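Local coordinates for protein transferrin (Manduca sexta, PDB 6WB6) that binds a single ferric ion together with carbonate and transports iron as a secreted insect transferrin, at residues A[90-100]-A[216-226]; A[121-131]-A[266-274]. All coordinates share one frame; numbering follows the deposited sequence.

Contact 1. Residues A[90-100]-A[216-226]; sequences YEAVIVVHKDL and GEVAFTKVIFT. With FE (Fe (III) ion), chain E.
Tyr90 meets Lys222 where strand 90-97 begins and strand 218-222 ends, a worked example of sheet geometry placing a metal ligand. The lysine chain crosses the tyrosine obliquely: its CD packs 3.3 Å from Tyr90 CG, and NZ comes within 3.2 Å of Tyr90 CD2. With CG of Tyr90 lodged between the backbone N and carbonyl carbon (chi1 47°), the ring swings in beside the lysine chain with its hydroxyl directed at the ferric ion, which Tyr90 OH binds at 2.2 Å. Lys222 makes a cation-pi contact with Tyr204, the second tyrosine on the iron. Replacing Lys222 with an alanine here would probably remove the methylene packing against Tyr90 CB and CG and leave Tyr204 without its cation. Behind these residues, two antiparallel hydrogen-bonded pairs, Val93 with Thr221 and Val95 with Ala219, set the register; Val93 N lies 2.8 Å from Thr221 O, with an N-H...O angle of 166°. Ile94 CG2 presses tightly on Val218 CG2, 3.3 Å away, and Val93 CG1 on Val223 CG2, 3.4 Å away. At the far end a water joins His97 N and ND1 to Glu217 O. Strand 90-97 also pairs with strands 249-252 and 269-271, and strand 218-222 with 112-114; Ala92 packs against helix 121-131, whereas Val95 faces helix 203-213 across the sheet.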
loop_
_atom_site.group_PDB
_atom_site.type_symbol
_atom_site.label_atom_id
_atom_site.label_comp_id
_atom_site.label_asym_id
_atom_site.label_seq_id
_atom_site.Cartn_x
_atom_site.Cartn_y
_atom_site.Cartn_z
ATOM N N TYR A 90 1.487 -15.110 -19.729
ATOM C CA TYR A 90 2.699 -15.957 -19.551
ATOM C C TYR A 90 2.372 -17.207 -18.766
ATOM O O TYR A 90 1.608 -17.169 -17.889
ATOM C CB TYR A 90 3.942 -15.326 -18.920
ATOM C CG TYR A 90 3.794 -14.501 -17.677
ATOM C CD1 TYR A 90 3.600 -15.109 -16.459
ATOM C CD2 TYR A 90 3.939 -13.130 -17.710
ATOM C CE1 TYR A 90 3.511 -14.377 -15.302
ATOM C CE2 TYR A 90 3.862 -12.380 -16.565
ATOM C CZ TYR A 90 3.627 -13.012 -15.367
ATOM O OH TYR A 90 3.546 -12.314 -14.248
ATOM N N GLU A 91 2.979 -18.275 -19.196
ATOM C CA GLU A 91 2.845 -19.562 -18.551
ATOM C C GLU A 91 3.967 -19.756 -17.552
ATOM O O GLU A 91 5.133 -19.453 -17.839
ATOM C CB GLU A 91 2.880 -20.680 -19.581
ATOM C CG GLU A 91 1.744 -20.589 -20.581
ATOM C CD GLU A 91 2.073 -21.372 -21.815
ATOM O OE1 GLU A 91 2.882 -20.859 -22.618
ATOM O OE2 GLU A 91 1.584 -22.516 -21.941
ATOM N N ALA A 92 3.594 -20.270 -16.384
ATOM C CA ALA A 92 4.523 -20.544 -15.303
ATOM C C ALA A 92 5.103 -21.923 -15.527
ATOM O O ALA A 92 4.381 -22.862 -15.853
ATOM C CB ALA A 92 3.818 -20.479 -13.939
ATOM N N VAL A 93 6.413 -22.047 -15.362
ATOM C CA VAL A 93 7.064 -23.318 -15.596
ATOM C C VAL A 93 8.016 -23.596 -14.455
ATOM O O VAL A 93 8.412 -22.701 -13.703
ATOM C CB VAL A 93 7.802 -23.374 -16.968
ATOM C CG1 VAL A 93 6.776 -23.303 -18.099
ATOM C CG2 VAL A 93 8.809 -22.321 -17.100
ATOM N N ILE A 94 8.369 -24.874 -14.348
ATOM C CA ILE A 94 9.373 -25.396 -13.429
ATOM C C ILE A 94 10.526 -25.910 -14.290
ATOM O O ILE A 94 10.311 -26.744 -15.177
ATOM C CB ILE A 94 8.814 -26.536 -12.569
ATOM C CG1 ILE A 94 7.472 -26.168 -11.918
ATOM C CG2 ILE A 94 9.847 -26.925 -11.503
ATOM C CD1 ILE A 94 6.812 -27.330 -11.247
ATOM N N VAL A 95 11.741 -25.420 -14.053
ATOM C CA VAL A 95 12.891 -25.765 -14.893
ATOM C C VAL A 95 13.960 -26.418 -14.019
ATOM O O VAL A 95 14.358 -25.864 -12.989
ATOM C CB VAL A 95 13.446 -24.541 -15.646
ATOM C CG1 VAL A 95 14.651 -24.940 -16.526
ATOM C CG2 VAL A 95 12.333 -23.838 -16.525
ATOM N N VAL A 96 14.432 -27.590 -14.448
ATOM C CA VAL A 96 15.414 -28.393 -13.731
ATOM C C VAL A 96 16.536 -28.793 -14.686
ATOM O O VAL A 96 16.412 -28.683 -15.906
ATOM C CB VAL A 96 14.781 -29.654 -13.116
ATOM C CG1 VAL A 96 13.793 -29.282 -12.060
ATOM C CG2 VAL A 96 14.106 -30.489 -14.201
ATOM N N HIS A 97 17.644 -29.269 -14.105
ATOM C CA HIS A 97 18.698 -29.901 -14.886
ATOM C C HIS A 97 18.189 -31.241 -15.376
ATOM O O HIS A 97 17.449 -31.919 -14.666
ATOM C CB HIS A 97 19.961 -30.099 -14.045
ATOM C CG HIS A 97 20.639 -28.822 -13.657
ATOM N ND1 HIS A 97 20.328 -28.130 -12.506
ATOM C CD2 HIS A 97 21.618 -28.112 -14.267
ATOM C CE1 HIS A 97 21.080 -27.046 -12.428
ATOM N NE2 HIS A 97 21.869 -27.011 -13.487
ATOM N N LYS A 98 18.573 -31.622 -16.598
ATOM C CA LYS A 98 18.016 -32.841 -17.197
ATOM C C LYS A 98 18.272 -34.072 -16.334
ATOM O O LYS A 98 17.437 -34.984 -16.291
ATOM C CB LYS A 98 18.595 -33.063 -18.596
ATOM C CG LYS A 98 20.053 -33.450 -18.648
ATOM C CD LYS A 98 20.373 -34.113 -19.997
ATOM C CE LYS A 98 21.863 -34.360 -20.195
ATOM N NZ LYS A 98 22.140 -35.013 -21.508
ATOM N N ASP A 99 19.407 -34.116 -15.648
ATOM C CA ASP A 99 19.809 -35.248 -14.827
ATOM C C ASP A 99 19.296 -35.183 -13.388
ATOM O O ASP A 99 19.588 -36.089 -12.603
ATOM C CB ASP A 99 21.336 -35.356 -14.834
ATOM C CG ASP A 99 21.888 -35.680 -16.210
ATOM O OD1 ASP A 99 21.290 -36.529 -16.910
ATOM O OD2 ASP A 99 22.910 -35.077 -16.597
ATOM N N LEU A 100 18.531 -34.172 -13.016
ATOM C CA LEU A 100 17.969 -34.163 -11.674
ATOM C C LEU A 100 17.144 -35.427 -11.445
ATOM O O LEU A 100 16.146 -35.645 -12.156
ATOM C CB LEU A 100 17.095 -32.942 -11.438
ATOM C CG LEU A 100 16.338 -32.867 -10.094
ATOM C CD1 LEU A 100 17.229 -32.458 -8.935
ATOM C CD2 LEU A 100 15.171 -31.872 -10.209
ATOM N N GLY A 216 21.717 -23.956 -8.529
ATOM C CA GLY A 216 20.342 -24.206 -8.150
ATOM C C GLY A 216 19.835 -25.482 -8.771
ATOM O O GLY A 216 20.369 -25.966 -9.756
ATOM N N GLU A 217 18.774 -26.039 -8.185
ATOM C CA GLU A 217 18.271 -27.318 -8.658
ATOM C C GLU A 217 16.873 -27.255 -9.239
ATOM O O GLU A 217 16.449 -28.219 -9.887
ATOM C CB GLU A 217 18.301 -28.349 -7.525
ATOM C CG GLU A 217 19.682 -28.926 -7.253
ATOM C CD GLU A 217 19.793 -29.460 -5.840
ATOM O OE1 GLU A 217 19.257 -28.774 -4.936
ATOM O OE2 GLU A 217 20.393 -30.552 -5.637
ATOM N N VAL A 218 16.149 -26.163 -9.023
ATOM C CA VAL A 218 14.864 -25.934 -9.660
ATOM C C VAL A 218 14.696 -24.434 -9.814
ATOM O O VAL A 218 15.120 -23.668 -8.953
ATOM C CB VAL A 218 13.718 -26.569 -8.834
ATOM C CG1 VAL A 218 13.674 -25.969 -7.440
ATOM C CG2 VAL A 218 12.398 -26.380 -9.533
ATOM N N ALA A 219 14.100 -24.015 -10.926
ATOM C CA ALA A 219 13.849 -22.606 -11.209
ATOM C C ALA A 219 12.370 -22.478 -11.510
ATOM O O ALA A 219 11.817 -23.305 -12.235
ATOM C CB ALA A 219 14.671 -22.095 -12.397
ATOM N N PHE A 220 11.721 -21.510 -10.885
ATOM C CA PHE A 220 10.340 -21.169 -11.187
ATOM C C PHE A 220 10.337 -19.887 -12.020
ATOM O O PHE A 220 10.711 -18.820 -11.529
ATOM C CB PHE A 220 9.538 -21.009 -9.895
ATOM C CG PHE A 220 9.542 -22.253 -9.032
ATOM C CD1 PHE A 220 8.742 -23.328 -9.349
ATOM C CD2 PHE A 220 10.360 -22.349 -7.925
ATOM C CE1 PHE A 220 8.739 -24.469 -8.561
ATOM C CE2 PHE A 220 10.362 -23.503 -7.133
ATOM C CZ PHE A 220 9.555 -24.558 -7.462
ATOM N N THR A 221 9.923 -19.990 -13.276
ATOM C CA THR A 221 9.949 -18.831 -14.134
ATOM C C THR A 221 8.851 -18.992 -15.192
ATOM O O THR A 221 7.860 -19.706 -14.981
ATOM C CB THR A 221 11.378 -18.670 -14.670
ATOM O OG1 THR A 221 11.457 -17.515 -15.480
ATOM C CG2 THR A 221 11.823 -19.932 -15.456
ATOM N N LYS A 222 8.992 -18.293 -16.311
ATOM C CA LYS A 222 7.996 -18.364 -17.372
ATOM C C LYS A 222 8.673 -18.736 -18.682
ATOM O O LYS A 222 9.887 -18.621 -18.841
ATOM C CB LYS A 222 7.198 -17.064 -17.538
ATOM C CG LYS A 222 7.971 -15.856 -18.001
ATOM C CD LYS A 222 7.052 -14.666 -18.245
ATOM C CE LYS A 222 7.846 -13.381 -18.342
ATOM N NZ LYS A 222 7.000 -12.146 -18.169
ATOM N N VAL A 223 7.842 -19.163 -19.629
ATOM C CA VAL A 223 8.331 -19.834 -20.825
ATOM C C VAL A 223 9.202 -18.902 -21.636
ATOM O O VAL A 223 10.270 -19.280 -22.123
ATOM C CB VAL A 223 7.143 -20.333 -21.663
ATOM C CG1 VAL A 223 7.608 -20.770 -23.057
ATOM C CG2 VAL A 223 6.466 -21.426 -20.922
ATOM N N ILE A 224 8.737 -17.671 -21.822
ATOM C CA ILE A 224 9.362 -16.805 -22.799
ATOM C C ILE A 224 10.792 -16.509 -22.390
ATOM O O ILE A 224 11.698 -16.495 -23.236
ATOM C CB ILE A 224 8.521 -15.529 -22.996
ATOM C CG1 ILE A 224 9.106 -14.684 -24.109
ATOM C CG2 ILE A 224 8.419 -14.712 -21.708
ATOM C CD1 ILE A 224 8.153 -13.587 -24.612
ATOM N N PHE A 225 11.031 -16.301 -21.084
ATOM C CA PHE A 225 12.407 -16.129 -20.630
ATOM C C PHE A 225 13.158 -17.442 -20.634
ATOM O O PHE A 225 14.388 -17.439 -20.744
ATOM C CB PHE A 225 12.464 -15.507 -19.234
ATOM C CG PHE A 225 12.428 -14.010 -19.252
ATOM C CD1 PHE A 225 11.233 -13.352 -19.274
ATOM C CD2 PHE A 225 13.592 -13.267 -19.279
ATOM C CE1 PHE A 225 11.179 -12.002 -19.319
ATOM C CE2 PHE A 225 13.539 -11.888 -19.315
ATOM C CZ PHE A 225 12.329 -11.263 -19.343
ATOM N N THR A 226 12.458 -18.569 -20.523
ATOM C CA THR A 226 13.158 -19.848 -20.611
ATOM C C THR A 226 13.607 -20.104 -22.048
ATOM O O THR A 226 14.760 -20.472 -22.302
ATOM C CB THR A 226 12.267 -20.977 -20.114
ATOM O OG1 THR A 226 11.861 -20.722 -18.759
ATOM C CG2 THR A 226 12.991 -22.310 -20.180
HETATM FE FE FE E . 5.471 -11.963 -13.287
HETATM O O HOH W 1 18.257 -29.421 -11.337
#

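Contact 2. Residues A[121-131]-A[266-274]; sequences NVGYKIPLTML and CSWAARPWQ. With NAG (2-acetamido-2-deoxy-beta-D-glucopyranose), chain C; CO3 (carbonate ion), chain G; CO3 (carbonate ion), chain F.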
loop_
_atom_site.group_PDB
_atom_site.type_symbol
_atom_site.label_atom_id
_atom_site.label_comp_id
_atom_site.label_asym_id
_atom_site.label_seq_id
_atom_site.Cartn_x
_atom_site.Cartn_y
_atom_site.Cartn_z
ATOM N N ASN A 121 4.154 -13.867 -9.776
ATOM C CA ASN A 121 3.272 -14.956 -10.191
ATOM C C ASN A 121 3.963 -16.299 -10.417
ATOM O O ASN A 121 3.641 -17.271 -9.728
ATOM C CB ASN A 121 2.522 -14.569 -11.456
ATOM C CG ASN A 121 1.334 -13.678 -11.156
ATOM O OD1 ASN A 121 0.280 -14.153 -10.732
ATOM N ND2 ASN A 121 1.519 -12.387 -11.329
ATOM N N VAL A 122 4.850 -16.398 -11.413
ATOM C CA VAL A 122 5.379 -17.719 -11.743
ATOM C C VAL A 122 6.395 -18.146 -10.703
ATOM O O VAL A 122 6.572 -19.348 -10.447
ATOM C CB VAL A 122 6.008 -17.761 -13.156
ATOM C CG1 VAL A 122 5.032 -17.223 -14.184
ATOM C CG2 VAL A 122 7.356 -16.983 -13.212
ATOM N N GLY A 123 7.063 -17.189 -10.090
ATOM C CA GLY A 123 8.135 -17.531 -9.180
ATOM C C GLY A 123 7.747 -17.619 -7.730
ATOM O O GLY A 123 8.598 -17.947 -6.900
ATOM N N TYR A 124 6.490 -17.355 -7.382
ATOM C CA TYR A 124 6.113 -17.380 -5.973
ATOM C C TYR A 124 4.656 -17.766 -5.706
ATOM O O TYR A 124 4.397 -18.799 -5.070
ATOM C CB TYR A 124 6.411 -16.018 -5.376
ATOM C CG TYR A 124 6.319 -15.944 -3.901
ATOM C CD1 TYR A 124 7.425 -16.211 -3.099
ATOM C CD2 TYR A 124 5.132 -15.584 -3.287
ATOM C CE1 TYR A 124 7.344 -16.112 -1.715
ATOM C CE2 TYR A 124 5.034 -15.494 -1.896
ATOM C CZ TYR A 124 6.131 -15.752 -1.117
ATOM O OH TYR A 124 6.013 -15.643 0.263
ATOM N N LYS A 125 3.713 -16.937 -6.165
ATOM C CA LYS A 125 2.300 -17.175 -5.904
ATOM C C LYS A 125 1.825 -18.467 -6.527
ATOM O O LYS A 125 1.089 -19.223 -5.899
ATOM C CB LYS A 125 1.458 -16.012 -6.425
ATOM C CG LYS A 125 1.876 -14.662 -5.849
ATOM C CD LYS A 125 0.887 -13.566 -6.140
ATOM C CE LYS A 125 0.942 -13.112 -7.593
ATOM N NZ LYS A 125 -0.141 -12.093 -7.880
ATOM N N ILE A 126 2.219 -18.739 -7.762
ATOM C CA ILE A 126 1.793 -19.971 -8.415
ATOM C C ILE A 126 2.461 -21.141 -7.688
ATOM O O ILE A 126 1.760 -22.049 -7.205
ATOM C CB ILE A 126 2.109 -19.909 -9.920
ATOM C CG1 ILE A 126 1.148 -18.911 -10.596
ATOM C CG2 ILE A 126 2.053 -21.281 -10.582
ATOM C CD1 ILE A 126 1.299 -18.844 -12.073
ATOM N N PRO A 127 3.781 -21.167 -7.544
ATOM C CA PRO A 127 4.375 -22.299 -6.816
ATOM C C PRO A 127 3.730 -22.526 -5.460
ATOM O O PRO A 127 3.472 -23.671 -5.074
ATOM C CB PRO A 127 5.839 -21.892 -6.699
ATOM C CG PRO A 127 6.105 -21.147 -7.923
ATOM C CD PRO A 127 4.832 -20.346 -8.191
ATOM N N LEU A 128 3.457 -21.461 -4.717
ATOM C CA LEU A 128 2.820 -21.655 -3.427
ATOM C C LEU A 128 1.434 -22.249 -3.600
ATOM O O LEU A 128 1.052 -23.149 -2.847
ATOM C CB LEU A 128 2.767 -20.344 -2.654
ATOM C CG LEU A 128 4.036 -19.950 -1.913
ATOM C CD1 LEU A 128 4.006 -18.492 -1.484
ATOM C CD2 LEU A 128 4.243 -20.805 -0.698
ATOM N N THR A 129 0.685 -21.786 -4.618
ATOM C CA THR A 129 -0.675 -22.265 -4.826
ATOM C C THR A 129 -0.697 -23.757 -5.102
ATOM O O THR A 129 -1.577 -24.468 -4.604
ATOM C CB THR A 129 -1.354 -21.489 -5.991
ATOM O OG1 THR A 129 -1.486 -20.106 -5.646
ATOM C CG2 THR A 129 -2.758 -22.038 -6.305
ATOM N N MET A 130 0.247 -24.248 -5.909
ATOM C CA MET A 130 0.231 -25.648 -6.337
ATOM C C MET A 130 0.867 -26.566 -5.302
ATOM O O MET A 130 0.315 -27.617 -4.980
ATOM C CB MET A 130 0.962 -25.802 -7.684
ATOM C CG MET A 130 0.322 -24.988 -8.831
ATOM S SD MET A 130 -1.487 -25.203 -8.774
ATOM C CE MET A 130 -2.052 -23.936 -9.904
ATOM N N LEU A 131 2.043 -26.198 -4.797
ATOM C CA LEU A 131 2.740 -27.044 -3.832
ATOM C C LEU A 131 1.923 -27.247 -2.565
ATOM O O LEU A 131 1.913 -28.348 -1.993
ATOM C CB LEU A 131 4.084 -26.430 -3.469
ATOM C CG LEU A 131 5.080 -26.287 -4.617
ATOM C CD1 LEU A 131 6.337 -25.667 -4.080
ATOM C CD2 LEU A 131 5.385 -27.616 -5.272
ATOM N N CYS A 266 5.150 -27.765 -20.521
ATOM C CA CYS A 266 4.128 -28.149 -19.562
ATOM C C CYS A 266 4.153 -27.132 -18.438
ATOM O O CYS A 266 5.227 -26.829 -17.895
ATOM C CB CYS A 266 4.383 -29.542 -19.006
ATOM S SG CYS A 266 6.035 -29.738 -18.326
ATOM N N SER A 267 2.972 -26.630 -18.084
ATOM C CA SER A 267 2.818 -25.462 -17.227
ATOM C C SER A 267 1.641 -25.698 -16.303
ATOM O O SER A 267 0.570 -26.087 -16.756
ATOM C CB SER A 267 2.599 -24.192 -18.061
ATOM O OG SER A 267 2.159 -23.105 -17.255
ATOM N N TRP A 268 1.842 -25.489 -15.006
ATOM C CA TRP A 268 0.756 -25.729 -14.065
ATOM C C TRP A 268 -0.216 -24.558 -13.948
ATOM O O TRP A 268 -1.345 -24.751 -13.481
ATOM C CB TRP A 268 1.294 -26.085 -12.668
ATOM C CG TRP A 268 2.466 -25.316 -12.124
ATOM C CD1 TRP A 268 3.045 -24.185 -12.633
ATOM C CD2 TRP A 268 3.214 -25.649 -10.944
ATOM N NE1 TRP A 268 4.098 -23.800 -11.843
ATOM C CE2 TRP A 268 4.222 -24.682 -10.801
ATOM C CE3 TRP A 268 3.122 -26.674 -9.997
ATOM C CZ2 TRP A 268 5.127 -24.704 -9.751
ATOM C CZ3 TRP A 268 4.016 -26.694 -8.961
ATOM C CH2 TRP A 268 5.014 -25.713 -8.845
ATOM N N ALA A 269 0.188 -23.355 -14.344
ATOM C CA ALA A 269 -0.731 -22.229 -14.369
ATOM C C ALA A 269 -0.148 -21.138 -15.241
ATOM O O ALA A 269 1.060 -21.111 -15.507
ATOM C CB ALA A 269 -1.009 -21.698 -12.963
ATOM N N ALA A 270 -1.021 -20.208 -15.650
ATOM C CA ALA A 270 -0.614 -19.066 -16.447
ATOM C C ALA A 270 -1.187 -17.788 -15.851
ATOM O O ALA A 270 -2.235 -17.794 -15.225
ATOM C CB ALA A 270 -1.087 -19.202 -17.895
ATOM N N ARG A 271 -0.480 -16.697 -16.029
ATOM C CA ARG A 271 -1.079 -15.401 -15.769
ATOM C C ARG A 271 -1.911 -14.993 -16.979
ATOM O O ARG A 271 -1.368 -14.903 -18.093
ATOM C CB ARG A 271 -0.023 -14.371 -15.475
ATOM C CG ARG A 271 -0.578 -13.061 -15.041
ATOM C CD ARG A 271 0.557 -12.178 -14.705
ATOM N NE ARG A 271 0.118 -10.914 -14.148
ATOM C CZ ARG A 271 0.954 -9.941 -13.819
ATOM N NH1 ARG A 271 2.269 -10.102 -13.971
ATOM N NH2 ARG A 271 0.478 -8.817 -13.342
ATOM N N PRO A 272 -3.215 -14.792 -16.830
ATOM C CA PRO A 272 -4.024 -14.402 -17.980
ATOM C C PRO A 272 -3.700 -12.983 -18.398
ATOM O O PRO A 272 -3.206 -12.178 -17.605
ATOM C CB PRO A 272 -5.465 -14.503 -17.461
ATOM C CG PRO A 272 -5.371 -15.157 -16.101
ATOM C CD PRO A 272 -4.025 -14.787 -15.592
ATOM N N TRP A 273 -3.956 -12.704 -19.671
ATOM C CA TRP A 273 -3.858 -11.347 -20.187
ATOM C C TRP A 273 -4.851 -10.435 -19.500
ATOM O O TRP A 273 -5.948 -10.846 -19.122
ATOM C CB TRP A 273 -4.182 -11.307 -21.668
ATOM C CG TRP A 273 -3.240 -12.007 -22.586
ATOM C CD1 TRP A 273 -3.510 -13.105 -23.323
ATOM C CD2 TRP A 273 -1.900 -11.621 -22.901
ATOM N NE1 TRP A 273 -2.422 -13.444 -24.084
ATOM C CE2 TRP A 273 -1.415 -12.546 -23.844
ATOM C CE3 TRP A 273 -1.059 -10.591 -22.471
ATOM C CZ2 TRP A 273 -0.123 -12.473 -24.373
ATOM C CZ3 TRP A 273 0.238 -10.519 -22.997
ATOM C CH2 TRP A 273 0.689 -11.457 -23.940
ATOM N N GLN A 274 -4.490 -9.163 -19.425
ATOM C CA GLN A 274 -5.459 -8.140 -19.106
ATOM C C GLN A 274 -6.360 -7.910 -20.310
ATOM O O GLN A 274 -6.103 -8.400 -21.420
ATOM C CB GLN A 274 -4.785 -6.823 -18.758
ATOM C CG GLN A 274 -3.593 -6.911 -17.874
ATOM C CD GLN A 274 -2.604 -5.858 -18.252
ATOM O OE1 GLN A 274 -2.183 -5.791 -19.398
ATOM N NE2 GLN A 274 -2.260 -4.998 -17.306
HETATM C C1 NAG C . -4.228 -26.427 -15.003
HETATM C C2 NAG C . -3.324 -26.669 -16.197
HETATM C C3 NAG C . -3.367 -28.100 -16.746
HETATM C C4 NAG C . -3.402 -29.165 -15.646
HETATM C C5 NAG C . -4.265 -28.750 -14.457
HETATM C C6 NAG C . -3.960 -29.635 -13.270
HETATM C C7 NAG C . -3.020 -24.567 -17.441
HETATM C C8 NAG C . -3.465 -23.838 -18.671
HETATM N N2 NAG C . -3.663 -25.716 -17.236
HETATM O O3 NAG C . -2.182 -28.259 -17.542
HETATM O O4 NAG C . -4.015 -30.385 -16.086
HETATM O O5 NAG C . -4.009 -27.418 -14.017
HETATM O O6 NAG C . -2.565 -29.493 -13.030
HETATM O O7 NAG C . -2.133 -24.134 -16.717
HETATM C C CO3 G . 6.638 -13.511 -12.049
HETATM O O1 CO3 G . 7.181 -12.332 -12.100
HETATM O O2 CO3 G . 7.123 -14.331 -11.189
HETATM O O3 CO3 G . 5.643 -13.888 -12.794
HETATM C C CO3 F . 4.811 -10.159 -11.616
HETATM O O1 CO3 F . 4.367 -9.295 -10.755
HETATM O O2 CO3 F . 5.594 -9.786 -12.652
HETATM O O3 CO3 F . 4.436 -11.402 -11.406
HETATM O O HOH W 2 6.495 -22.022 -11.891
#
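Trp268 lays its indole against helix 121-131, and tracing it outward illustrates how one large ring can engage two successive turns of a helix. Its CG sits between the backbone N and the carbonyl carbon (chi1 42°), which turns the ring toward the helix. CB lies 4.1 Å from Met130 CG. Next, CD1 and NE1 meet Ile126 CG2, which makes a CH-pi contact with the five-membered ring, 3.9 Å from its centroid. Met130 CG lies over the same face, offset toward the rim, while its CB comes 3.3 Å from Trp268 CE3. Farther out, CZ2 touches Pro127, and Leu131 CD2 comes to the ring edge 4.0 Å from CZ3. The buried NE1 donates to a water in the ring plane, 3.0 Å away, which in turn donates to Val122 O. Near the helix start, Asn121 ND2 lies over a face of the Arg271 guanidinium, planes 31° apart. No bond joins these donors: ND2 and the backbone N of Asn121 both donate to one carbonate oxygen, while Arg271 NH1 pairs with Tyr90 and Asn121 OD1 with Tyr338. A second carbonate accepts from Val122 N at 3.0 Å and from Gly123 N. Both anions coordinate the ferric ion; this second one, at the helix N-terminus with Thr116 and Arg120 in its pocket, is the hallmark of transferrin iron sites, and the other is an additional ligand here.

Overall arrangement
Both contacts are buried in one lobe, their centres about 12 Å apart, and both reach the same mixed sheet, since strands 90-97 and 269-271 are neighbours in it. Contact 1 works within the sheet, through backbone hydrogen bonds between strands; contact 2 works from sheet to helix, without any direct hydrogen bond, through apolar packing. The ferric ion draws them together: contact 1 supplies a phenolate ligand from a strand end, contact 2 the helix start that holds the carbonates. They join directly where Arg271 bonds to Tyr90 and Ser267 to Ala92. In contact 1 the apolar middle lies between a metal end and a partly exposed end; in contact 2 apolar packing gives way to polar groups toward the metal.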